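Putative adhesin (Bacteroides fragilis NCTC 9343, PDB 3PET) is of uncharacterised function but probably takes part in cell adhesion, as a putative lipoprotein built on a right-handed beta-helix. Local coordinates at residues I199-S204 / K208-K213; V171-S174 / D180-C183; A54-A59 / M81-T86; I24-G27 / N31-Y34; L112-K117 / V142-T147. One frame throughout, in Å; residues are numbered along the deposited sequence.

Contact 1 (I199-S204 / K208-K213); sequences IKYKGS and KSLSKK
Lys-208 crosses the end of Tyr-201 at about a right angle, with the last part of its chain lying past the phenol oxygen. The two residues sit on different faces of the right-handed beta-helix, in strands 199-202 and 207-212 near the C-terminal end of the solenoid. Outward from CB, the lysine chain approaches the tyrosine step by step. Its first step is fixed by chi1 of 61°, which sets CG between the backbone N and the carbonyl carbon and sends the chain up beside the tyrosine; CB and CG still stand off from the hydroxyl. Contact begins at Lys-208 CD, 3.4 Å from Tyr-201 OH and oblique to the ring. Lys-208 CE passes Tyr-201 OH at 3.8 Å. A bend at chi4 then turns the amine back, bringing Lys-208 NZ to 3.3 Å from Tyr-201 OH as the donor of a weak hydrogen bond. Roughly at right angles to the amine, a methyl of Leu-210, CD1, stands 4.4 Å from Tyr-201 OH, so the hydroxyl meets both an amine and a hydrocarbon. The tyrosine side chain also touches Ile-189 and Ile-218, and Ile-189 touches Lys-208 as well. At and just after the end of the second strand, Lys-212 and Lys-213 meet Asn-77 and Arg-76 of the second subunit, so this end of the coil also belongs to the dimer interface. Chemically, the contact is a lysine whose methylenes cover a phenol oxygen while its amine stays at the exposed margin; the long bond suggests that the positive charge polarises the hydroxyl only modestly.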
# COMPACT_ATOMS: atom_id res chain seq x y z
N ILE A 199 -15.61 2.68 2.67
CA ILE A 199 -16.33 1.59 2.00
C ILE A 199 -17.60 2.18 1.39
O ILE A 199 -18.42 2.78 2.09
CB ILE A 199 -16.61 0.37 2.92
CG1 ILE A 199 -15.28 -0.24 3.45
CG2 ILE A 199 -17.48 -0.68 2.20
CD1 ILE A 199 -15.39 -1.25 4.58
N LYS A 200 -17.73 2.06 0.06
CA LYS A 200 -18.88 2.55 -0.69
C LYS A 200 -19.60 1.36 -1.29
O LYS A 200 -18.96 0.53 -1.93
CB LYS A 200 -18.45 3.55 -1.78
CG LYS A 200 -18.08 4.94 -1.24
CD LYS A 200 -17.24 5.74 -2.23
CE LYS A 200 -15.79 5.28 -2.31
NZ LYS A 200 -14.99 6.12 -3.24
N TYR A 201 -20.90 1.23 -1.05
CA TYR A 201 -21.60 0.09 -1.62
C TYR A 201 -22.85 0.51 -2.40
O TYR A 201 -23.64 1.34 -1.92
CB TYR A 201 -21.98 -0.94 -0.52
CG TYR A 201 -22.95 -0.42 0.52
CD1 TYR A 201 -22.51 0.26 1.64
CD2 TYR A 201 -24.32 -0.66 0.41
CE1 TYR A 201 -23.40 0.75 2.60
CE2 TYR A 201 -25.22 -0.21 1.37
CZ TYR A 201 -24.76 0.49 2.46
OH TYR A 201 -25.66 0.97 3.38
N LYS A 202 -23.03 -0.09 -3.57
CA LYS A 202 -24.22 0.04 -4.38
C LYS A 202 -25.23 -0.98 -3.87
O LYS A 202 -24.83 -1.94 -3.18
CB LYS A 202 -23.91 -0.22 -5.88
CG LYS A 202 -23.01 0.81 -6.56
CD LYS A 202 -22.87 0.45 -8.03
CE LYS A 202 -21.81 1.25 -8.75
NZ LYS A 202 -21.58 0.75 -10.13
N GLY A 203 -26.50 -0.79 -4.21
CA GLY A 203 -27.59 -1.70 -3.89
C GLY A 203 -28.46 -1.27 -2.73
O GLY A 203 -28.19 -0.26 -2.08
N SER A 204 -29.51 -2.05 -2.45
CA SER A 204 -30.42 -1.81 -1.33
C SER A 204 -30.49 -3.08 -0.47
O SER A 204 -31.51 -3.76 -0.45
CB SER A 204 -31.80 -1.39 -1.82
OG SER A 204 -31.70 -0.21 -2.59
N LYS A 208 -27.79 -5.07 6.93
CA LYS A 208 -26.48 -4.45 6.90
C LYS A 208 -25.90 -4.35 8.31
O LYS A 208 -26.64 -4.09 9.26
CB LYS A 208 -26.48 -3.09 6.18
CG LYS A 208 -27.34 -1.98 6.73
CD LYS A 208 -27.23 -0.79 5.82
CE LYS A 208 -28.36 0.18 5.96
NZ LYS A 208 -28.68 0.77 4.64
N SER A 209 -24.60 -4.59 8.42
CA SER A 209 -23.85 -4.49 9.68
C SER A 209 -22.65 -3.62 9.38
O SER A 209 -21.80 -4.00 8.58
CB SER A 209 -23.46 -5.87 10.19
OG SER A 209 -22.98 -5.72 11.52
N LEU A 210 -22.65 -2.40 9.92
CA LEU A 210 -21.62 -1.42 9.63
C LEU A 210 -20.85 -1.01 10.89
O LEU A 210 -21.44 -0.76 11.95
CB LEU A 210 -22.23 -0.18 8.95
CG LEU A 210 -23.28 -0.43 7.84
CD1 LEU A 210 -23.97 0.89 7.42
CD2 LEU A 210 -22.70 -1.20 6.66
N SER A 211 -19.52 -0.92 10.75
CA SER A 211 -18.61 -0.58 11.83
C SER A 211 -17.59 0.42 11.33
O SER A 211 -16.88 0.14 10.38
CB SER A 211 -17.92 -1.85 12.33
OG SER A 211 -17.04 -1.57 13.41
N LYS A 212 -17.52 1.58 11.96
CA LYS A 212 -16.59 2.65 11.58
C LYS A 212 -15.56 2.80 12.69
O LYS A 212 -15.87 3.37 13.73
CB LYS A 212 -17.36 3.96 11.35
CG LYS A 212 -18.24 3.95 10.09
CD LYS A 212 -18.94 5.29 9.90
N LYS A 213 -14.35 2.28 12.49
CA LYS A 213 -13.32 2.35 13.54
C LYS A 213 -11.95 2.77 12.99
O LYS A 213 -10.91 2.30 13.47
CB LYS A 213 -13.25 1.00 14.29
CG LYS A 213 -14.40 0.84 15.29
CD LYS A 213 -14.53 -0.56 15.85
CE LYS A 213 -15.38 -0.61 17.10
NZ LYS A 213 -16.82 -0.79 16.81

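Contact 2 (V171-S174 / D180-C183); sequences VEAS and DITC
Ile-181 lays its terminal methyl against the backbone of Ser-174, with Ile-181 CD1 3.4 Å from Ser-174 O; Ser-174 is modelled in two conformers, and the distance holds for one of them. The contact spans the interior of the right-handed beta-helix: strands 171-175 and 181-185 belong to different faces of the coil and are joined by the short turn between them. Their short segments run nearly antiparallel, at 169°, but the axes come no closer than 8.7 Å, too wide for backbone pairing. Side chains fill the gap instead. Ala-173 stands opposite Ile-181, and its CB is 4.3 Å from Ile-181 CD1, so one methyl covers both the small alanine and the residue that follows it. The ethyl branch does this because CG1 is anti to the carbonyl carbon (chi1 -59°), which swings it toward the end of the other strand where Ser-174 lies. Two residues along, Val-171 faces Cys-183. The neighbours Leu-153, on strand 147-155, and Ile-189, on strand 188-193, press on the cysteine, and Ile-189 also packs on Val-171; consecutive coils therefore stack around the same apolar layer. A chi1 of 58° places the sulfur of Cys-183 between its own backbone N and carbonyl carbon, and from there Cys-183 SG meets one branch of the valine, Val-171 CG1, at 3.9 Å.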
# COMPACT_ATOMS: atom_id res chain seq x y z
N VAL A 171 -22.07 -9.41 0.76
CA VAL A 171 -20.73 -8.83 0.75
C VAL A 171 -20.20 -8.77 2.18
O VAL A 171 -20.94 -8.39 3.09
CB VAL A 171 -20.70 -7.42 0.07
CG1 VAL A 171 -19.37 -6.69 0.29
CG2 VAL A 171 -21.00 -7.52 -1.42
N GLU A 172 -18.92 -9.14 2.35
CA GLU A 172 -18.19 -8.98 3.62
C GLU A 172 -16.99 -8.13 3.29
O GLU A 172 -16.10 -8.58 2.57
CB GLU A 172 -17.80 -10.32 4.24
CG GLU A 172 -19.00 -11.14 4.71
CD GLU A 172 -18.95 -12.64 4.48
OE1 GLU A 172 -17.84 -13.19 4.32
OE2 GLU A 172 -20.03 -13.26 4.48
N ALA A 173 -17.01 -6.85 3.69
CA ALA A 173 -15.92 -5.94 3.35
C ALA A 173 -15.22 -5.38 4.57
O ALA A 173 -15.88 -4.92 5.50
CB ALA A 173 -16.45 -4.80 2.49
N SER A 174 -13.88 -5.40 4.56
CA SER A 174 -13.10 -4.82 5.65
C SER A 174 -11.90 -4.11 5.06
O SER A 174 -11.20 -4.68 4.23
CB SER A 174 -12.70 -5.87 6.68
OG SER A 174 -11.84 -5.32 7.66
N ASP A 180 -9.68 2.59 -0.49
CA ASP A 180 -11.12 2.45 -0.46
C ASP A 180 -11.60 1.13 -1.00
O ASP A 180 -10.92 0.51 -1.81
CB ASP A 180 -11.75 3.55 -1.33
CG ASP A 180 -11.50 4.98 -0.87
OD1 ASP A 180 -11.28 5.18 0.35
OD2 ASP A 180 -11.54 5.89 -1.71
N ILE A 181 -12.80 0.72 -0.58
CA ILE A 181 -13.47 -0.45 -1.16
C ILE A 181 -14.77 0.04 -1.76
O ILE A 181 -15.57 0.65 -1.06
CB ILE A 181 -13.72 -1.63 -0.16
CG1 ILE A 181 -12.42 -2.14 0.46
CG2 ILE A 181 -14.51 -2.78 -0.84
CD1 ILE A 181 -12.63 -3.17 1.56
N THR A 182 -14.97 -0.19 -3.06
CA THR A 182 -16.24 0.10 -3.73
C THR A 182 -16.82 -1.25 -4.04
O THR A 182 -16.10 -2.11 -4.52
CB THR A 182 -16.08 1.03 -4.95
OG1 THR A 182 -15.42 2.23 -4.52
CG2 THR A 182 -17.44 1.40 -5.58
N CYS A 183 -18.07 -1.50 -3.64
CA CYS A 183 -18.66 -2.82 -3.83
C CYS A 183 -20.15 -2.70 -4.12
O CYS A 183 -20.67 -1.60 -4.31
CB CYS A 183 -18.38 -3.72 -2.63
SG CYS A 183 -19.00 -3.07 -1.06

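Contact 3 (A54-A59 / M81-T86); sequences ALIQVA and MKITIT
This is a small, wholly apolar packing contact near the N-terminal end of the solenoid, where strand 56-61, half of an antiparallel hairpin with strand 64-69, faces the start of strand 82-87 and the residue leading into it. The backbones stay well apart: the nearest pair of CA atoms, Ile-56 and Ile-83, is separated by 10.3 Å. Ile-56 does most of the bridging, and a single atom, CD1, makes both of its touches. Residue 81 is selenomethionine in this crystal, and it reaches toward Ile-56 tip to tip. The meeting is tight, with Met-81 CE only 3.5 Å from Ile-56 CD1. Successive bends, chi2 -57° and chi3 -62°, curl the Met-81 chain and swing its terminal methyl round to the isoleucine, while the selenium is held back, with Met-81 SE 5.3 Å from Ile-56 CD1. Two residues on, Ile-83 offers its own end methyl more loosely, Ile-83 CD1 lying 4.3 Å from Ile-56 CD1. Other strands complete the packing: Ile-46 packs on Met-81 and Leu-67 on Ile-83, while an acetate ion, probably from the crystallisation liquor, lies about 4 Å from the Met-81 side chain. Three methyl ends converge here between a hairpin and a strand of the first coils, an arrangement consistent with the hydrophobic capping seen at the ends of beta-helices.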
# COMPACT_ATOMS: atom_id res chain seq x y z
N ALA A 54 14.71 -16.89 -19.55
CA ALA A 54 15.50 -17.98 -18.97
C ALA A 54 15.62 -17.89 -17.44
O ALA A 54 15.90 -18.91 -16.82
CB ALA A 54 16.89 -18.01 -19.60
N LEU A 55 15.36 -16.70 -16.84
CA LEU A 55 15.45 -16.49 -15.39
C LEU A 55 14.20 -17.02 -14.64
O LEU A 55 14.22 -17.11 -13.41
CB LEU A 55 15.63 -15.00 -15.05
CG LEU A 55 16.87 -14.29 -15.59
CD1 LEU A 55 16.86 -12.84 -15.16
CD2 LEU A 55 18.18 -14.94 -15.12
N ILE A 56 13.14 -17.36 -15.35
CA ILE A 56 11.90 -17.81 -14.71
C ILE A 56 11.88 -19.33 -14.52
O ILE A 56 12.00 -20.08 -15.49
CB ILE A 56 10.65 -17.30 -15.47
CG1 ILE A 56 10.67 -15.73 -15.57
CG2 ILE A 56 9.34 -17.84 -14.79
CD1 ILE A 56 9.57 -15.10 -16.33
N GLN A 57 11.71 -19.77 -13.28
CA GLN A 57 11.61 -21.21 -13.02
C GLN A 57 10.13 -21.55 -12.96
O GLN A 57 9.32 -20.80 -12.40
CB GLN A 57 12.35 -21.60 -11.72
CG GLN A 57 13.85 -21.30 -11.74
CD GLN A 57 14.17 -20.00 -11.04
OE1 GLN A 57 13.55 -19.63 -10.03
NE2 GLN A 57 15.13 -19.27 -11.58
N VAL A 58 9.78 -22.67 -13.58
CA VAL A 58 8.39 -23.10 -13.75
C VAL A 58 8.20 -24.50 -13.18
O VAL A 58 9.00 -25.37 -13.45
CB VAL A 58 8.07 -23.06 -15.28
CG1 VAL A 58 6.70 -23.69 -15.59
CG2 VAL A 58 8.16 -21.63 -15.84
N ALA A 59 7.10 -24.73 -12.44
CA ALA A 59 6.76 -26.05 -11.90
C ALA A 59 5.30 -26.14 -11.57
O ALA A 59 4.71 -25.17 -11.10
CB ALA A 59 7.58 -26.36 -10.64
N MSE A 81 8.52 -8.23 -20.95
CA MSE A 81 8.13 -9.49 -20.29
C MSE A 81 6.60 -9.67 -20.25
O MSE A 81 5.91 -8.81 -19.70
CB MSE A 81 8.70 -9.58 -18.86
CG MSE A 81 10.22 -9.76 -18.81
SE MSE A 81 10.86 -11.36 -19.79
CE MSE A 81 9.97 -12.68 -18.78
N LYS A 82 6.09 -10.74 -20.85
CA LYS A 82 4.64 -11.02 -20.83
C LYS A 82 4.44 -12.51 -20.55
O LYS A 82 5.01 -13.36 -21.25
CB LYS A 82 3.95 -10.61 -22.14
CG LYS A 82 2.43 -10.60 -22.00
CD LYS A 82 1.69 -10.78 -23.31
CE LYS A 82 1.57 -9.50 -24.10
NZ LYS A 82 0.74 -9.67 -25.32
N ILE A 83 3.66 -12.80 -19.51
CA ILE A 83 3.37 -14.17 -19.11
C ILE A 83 1.91 -14.46 -19.49
O ILE A 83 1.01 -13.79 -19.00
CB ILE A 83 3.66 -14.39 -17.59
CG1 ILE A 83 5.16 -14.12 -17.28
CG2 ILE A 83 3.23 -15.81 -17.14
CD1 ILE A 83 5.48 -13.77 -15.77
N THR A 84 1.68 -15.45 -20.36
CA THR A 84 0.36 -15.82 -20.84
C THR A 84 0.05 -17.20 -20.28
O THR A 84 0.78 -18.16 -20.52
CB THR A 84 0.33 -15.72 -22.37
OG1 THR A 84 0.46 -14.34 -22.69
CG2 THR A 84 -0.97 -16.24 -22.97
N ILE A 85 -1.04 -17.28 -19.50
CA ILE A 85 -1.44 -18.52 -18.83
C ILE A 85 -2.87 -18.92 -19.26
O ILE A 85 -3.75 -18.07 -19.36
CB ILE A 85 -1.35 -18.34 -17.28
CG1 ILE A 85 0.01 -17.74 -16.82
CG2 ILE A 85 -1.65 -19.67 -16.54
CD1 ILE A 85 0.18 -17.56 -15.24
N THR A 86 -3.08 -20.21 -19.50
CA THR A 86 -4.41 -20.70 -19.82
C THR A 86 -4.60 -22.08 -19.22
O THR A 86 -3.69 -22.91 -19.22
CB THR A 86 -4.80 -20.63 -21.33
OG1 THR A 86 -6.15 -21.09 -21.48
CG2 THR A 86 -3.90 -21.40 -22.23

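Contact 4 (I24-G27 / N31-Y34); sequences IDAG and NIYY
Ile-24, Ile-32 and Tyr-34 carry most of this contact, a beta-arch in which the chain leaves strand 23-26 at Gly-27 and, after a short connection, enters strand 31-36 on another face of the coil. Facing CA atoms are 9.2 Å apart for Ala-26 and Ile-32 and 9.7 Å for Ile-24 and Tyr-34, so only side chains bridge the space. Ile-24, with the most surface buried by the contact, extends its ethyl branch until Ile-24 CD1 is 3.8 Å from Tyr-34 CD1. The two side chains cross obliquely, and the methyl comes to the ring at a slant. Tyr-34 is placed to receive it by a chi1 of 173°: with CG anti to the backbone N, the ring is carried beside the carbonyl carbon and along the strand, away from Ile-32. Its far end is accounted for elsewhere, because OH is hydrogen-bonded to Ser-87 OG. Ile-32 works in the reverse sense, sending its terminal methyl across to the first strand, where Ile-32 CD1 rests 3.8 Å from Ala-26 CB. The small alanine accommodates the longer branch just as the ring accommodates Ile-24. Around them, Ile-85 packs on both isoleucines, Phe-95 on Ile-32 and Leu-90 on Ile-24 and Tyr-34. Cohesion across the arch is therefore purely dispersive and hydrophobic, while the one polar group among the touching side chains, the phenol, is directed to a partner beyond it.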
# COMPACT_ATOMS: atom_id res chain seq x y z
N ILE A 24 -2.58 -20.50 -9.38
CA ILE A 24 -1.37 -19.82 -9.83
C ILE A 24 -0.70 -19.19 -8.63
O ILE A 24 -1.37 -18.50 -7.85
CB ILE A 24 -1.66 -18.76 -10.94
CG1 ILE A 24 -2.30 -19.40 -12.21
CG2 ILE A 24 -0.36 -17.94 -11.31
CD1 ILE A 24 -3.15 -18.40 -13.03
N ASP A 25 0.62 -19.40 -8.50
CA ASP A 25 1.45 -18.80 -7.45
C ASP A 25 2.65 -18.21 -8.15
O ASP A 25 3.51 -18.95 -8.63
CB ASP A 25 1.81 -19.84 -6.38
CG ASP A 25 2.54 -19.27 -5.17
OD1 ASP A 25 3.60 -18.65 -5.36
OD2 ASP A 25 2.09 -19.52 -4.05
N ALA A 26 2.71 -16.86 -8.25
CA ALA A 26 3.76 -16.22 -9.03
C ALA A 26 4.56 -15.17 -8.23
O ALA A 26 3.98 -14.29 -7.58
CB ALA A 26 3.14 -15.57 -10.27
N GLY A 27 5.89 -15.30 -8.32
CA GLY A 27 6.86 -14.40 -7.68
C GLY A 27 7.80 -13.84 -8.73
O GLY A 27 8.99 -13.67 -8.50
N ASN A 31 3.94 -8.75 -16.52
CA ASN A 31 2.49 -8.78 -16.51
C ASN A 31 1.99 -10.14 -16.86
O ASN A 31 2.58 -10.83 -17.72
CB ASN A 31 1.91 -7.72 -17.46
CG ASN A 31 2.23 -6.32 -17.01
OD1 ASN A 31 2.31 -6.02 -15.82
ND2 ASN A 31 2.49 -5.44 -17.95
N ILE A 32 0.92 -10.55 -16.19
CA ILE A 32 0.31 -11.87 -16.40
C ILE A 32 -1.07 -11.73 -17.00
O ILE A 32 -1.89 -10.94 -16.50
CB ILE A 32 0.27 -12.68 -15.08
CG1 ILE A 32 1.71 -12.95 -14.56
CG2 ILE A 32 -0.56 -13.99 -15.25
CD1 ILE A 32 1.79 -13.47 -13.11
N TYR A 33 -1.35 -12.53 -18.04
CA TYR A 33 -2.66 -12.55 -18.70
C TYR A 33 -3.19 -13.96 -18.62
O TYR A 33 -2.63 -14.87 -19.24
CB TYR A 33 -2.55 -12.04 -20.17
CG TYR A 33 -2.15 -10.58 -20.27
CD1 TYR A 33 -0.80 -10.20 -20.24
CD2 TYR A 33 -3.11 -9.58 -20.30
CE1 TYR A 33 -0.43 -8.85 -20.29
CE2 TYR A 33 -2.75 -8.23 -20.38
CZ TYR A 33 -1.41 -7.87 -20.36
OH TYR A 33 -1.09 -6.54 -20.43
N TYR A 34 -4.25 -14.16 -17.84
CA TYR A 34 -4.87 -15.47 -17.72
C TYR A 34 -6.11 -15.54 -18.63
O TYR A 34 -6.90 -14.60 -18.69
CB TYR A 34 -5.22 -15.82 -16.26
CG TYR A 34 -6.02 -17.10 -16.14
CD1 TYR A 34 -5.39 -18.35 -16.15
CD2 TYR A 34 -7.42 -17.07 -16.13
CE1 TYR A 34 -6.13 -19.53 -16.12
CE2 TYR A 34 -8.17 -18.25 -16.11
CZ TYR A 34 -7.51 -19.48 -16.11
OH TYR A 34 -8.25 -20.64 -16.12

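Contact 5 (L112-K117 / V142-T147); sequences LDIESK and VKLEGT
The two strands run in roughly opposite directions on facing walls of the coil and come closest at Ser-116 and Val-142, whose CA atoms are 8.3 Å apart. That spacing leaves the interior to side chains, which meet in two places. At the near end, Ser-116 turns its hydroxyl inward: chi1 of 53° holds OG between the backbone N and the carbonyl carbon, and Ser-116 OG lies 3.7 Å from Val-142 CG2. The valine reaches it with the branch that stands anti to its own carbonyl carbon, so a methyl is laid against a buried serine oxygen. Further on, where the walls diverge, longer side chains are needed. Ile-114 and Leu-144 slide past each other in opposite directions, and their end methyls touch side by side, Ile-114 CD1 being 3.9 Å from Leu-144 CD2. Ile-114 is modelled in two conformers, and this meeting holds for one of them. Beyond Leu-144 the chain turns a corner at Gly-146, whose positive phi of 136° suits a residue without a side chain, and strand 147-155 sets off on another face. The pattern is the core filling of a right-handed beta-helix, with alternate residues pointing inward. Ile-124 of strand 122-128 packs on both Ile-114 and Leu-144, tying the two walls together. On one wall strand 111-116 is bonded in parallel to strands 92-95 and 131-136; on the other, strand 142-145 lies between strands 122-128 and 161-168.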
# COMPACT_ATOMS: atom_id res chain seq x y z
N LEU A 112 -13.29 -18.52 -6.05
CA LEU A 112 -12.07 -17.86 -6.48
C LEU A 112 -11.43 -17.19 -5.29
O LEU A 112 -12.09 -16.43 -4.58
CB LEU A 112 -12.33 -16.86 -7.62
CG LEU A 112 -11.10 -16.10 -8.15
CD1 LEU A 112 -10.04 -17.06 -8.80
CD2 LEU A 112 -11.50 -15.00 -9.11
N ASP A 113 -10.15 -17.49 -5.06
CA ASP A 113 -9.39 -16.89 -3.98
C ASP A 113 -8.25 -16.03 -4.59
O ASP A 113 -7.39 -16.55 -5.31
CB ASP A 113 -8.85 -17.99 -3.04
CG ASP A 113 -8.19 -17.51 -1.77
OD1 ASP A 113 -8.34 -16.31 -1.43
OD2 ASP A 113 -7.56 -18.34 -1.08
N ILE A 114 -8.28 -14.71 -4.33
CA ILE A 114 -7.26 -13.78 -4.82
C ILE A 114 -6.47 -13.27 -3.63
O ILE A 114 -7.06 -12.68 -2.70
CB ILE A 114 -7.83 -12.61 -5.68
CG1 ILE A 114 -8.71 -13.14 -6.84
CG2 ILE A 114 -6.68 -11.71 -6.21
CD1 ILE A 114 -9.79 -12.23 -7.18
N GLU A 115 -5.14 -13.52 -3.66
CA GLU A 115 -4.20 -13.09 -2.62
C GLU A 115 -3.14 -12.24 -3.34
O GLU A 115 -2.29 -12.78 -4.05
CB GLU A 115 -3.57 -14.27 -1.83
CG GLU A 115 -4.57 -15.27 -1.24
CD GLU A 115 -5.28 -14.90 0.05
OE1 GLU A 115 -4.60 -14.53 1.03
OE2 GLU A 115 -6.53 -15.03 0.09
N SER A 116 -3.24 -10.90 -3.23
CA SER A 116 -2.24 -10.03 -3.87
C SER A 116 -1.31 -9.47 -2.82
O SER A 116 -1.73 -8.81 -1.86
CB SER A 116 -2.90 -8.93 -4.69
OG SER A 116 -3.85 -8.19 -3.93
N LYS A 117 -0.03 -9.84 -2.95
CA LYS A 117 1.02 -9.48 -1.99
C LYS A 117 2.22 -8.88 -2.72
O LYS A 117 3.34 -8.95 -2.22
CB LYS A 117 1.47 -10.76 -1.23
CG LYS A 117 0.34 -11.64 -0.68
CD LYS A 117 0.60 -13.15 -0.81
CE LYS A 117 1.49 -13.71 0.29
NZ LYS A 117 0.75 -13.89 1.57
N VAL A 142 -7.26 -3.77 -6.87
CA VAL A 142 -7.90 -5.01 -7.29
C VAL A 142 -9.24 -4.59 -7.92
O VAL A 142 -10.11 -4.09 -7.22
CB VAL A 142 -8.06 -6.07 -6.17
CG1 VAL A 142 -8.79 -7.32 -6.69
CG2 VAL A 142 -6.70 -6.45 -5.61
N LYS A 143 -9.34 -4.70 -9.26
CA LYS A 143 -10.54 -4.35 -10.02
C LYS A 143 -11.28 -5.63 -10.40
O LYS A 143 -10.68 -6.55 -10.95
CB LYS A 143 -10.19 -3.49 -11.24
CG LYS A 143 -11.43 -2.92 -11.95
CD LYS A 143 -11.03 -1.95 -13.04
CE LYS A 143 -12.24 -1.44 -13.81
NZ LYS A 143 -11.84 -0.72 -15.05
N LEU A 144 -12.59 -5.68 -10.08
CA LEU A 144 -13.44 -6.84 -10.30
C LEU A 144 -14.77 -6.46 -10.92
O LEU A 144 -15.44 -5.53 -10.46
CB LEU A 144 -13.71 -7.52 -8.94
CG LEU A 144 -12.48 -7.91 -8.10
CD1 LEU A 144 -12.81 -7.98 -6.65
CD2 LEU A 144 -11.87 -9.23 -8.58
N GLU A 145 -15.16 -7.20 -11.95
CA GLU A 145 -16.44 -7.02 -12.64
C GLU A 145 -17.06 -8.40 -12.88
O GLU A 145 -16.36 -9.35 -13.22
CB GLU A 145 -16.27 -6.22 -13.94
CG GLU A 145 -17.59 -5.91 -14.67
CD GLU A 145 -18.11 -7.02 -15.56
OE1 GLU A 145 -17.28 -7.77 -16.11
OE2 GLU A 145 -19.35 -7.16 -15.70
N GLY A 146 -18.37 -8.48 -12.70
CA GLY A 146 -19.12 -9.72 -12.91
C GLY A 146 -20.12 -9.97 -11.81
O GLY A 146 -20.77 -9.05 -11.33
N THR A 147 -20.29 -11.23 -11.44
CA THR A 147 -21.26 -11.60 -10.40
C THR A 147 -20.65 -12.60 -9.42
O THR A 147 -19.79 -13.40 -9.78
CB THR A 147 -22.59 -12.18 -11.01
OG1 THR A 147 -22.33 -13.46 -11.62
CG2 THR A 147 -23.28 -11.24 -12.01

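Overall arrangement
Along the chain the contacts come in the order 4, 3, 5, 2, 1, and they follow the length of the solenoid in nearly the same way. Contacts 3 and 4 form one cluster, centres about 8 Å apart, because strands 31-36 and 82-87 are parallel neighbours. Contacts 1 and 2 form another, also about 8 Å apart, joined by backbone pairing of strands 181-185 and 199-202. Contact 5 lies between, with centre-to-centre distances of about 13 Å to contact 4 and 12 Å to contact 2. The centres of contacts 1 and 3, about 40 Å apart, mark the two ends. Coil after coil thus repeats cross-core packing, giving an elongated scaffold consistent with an adhesin head.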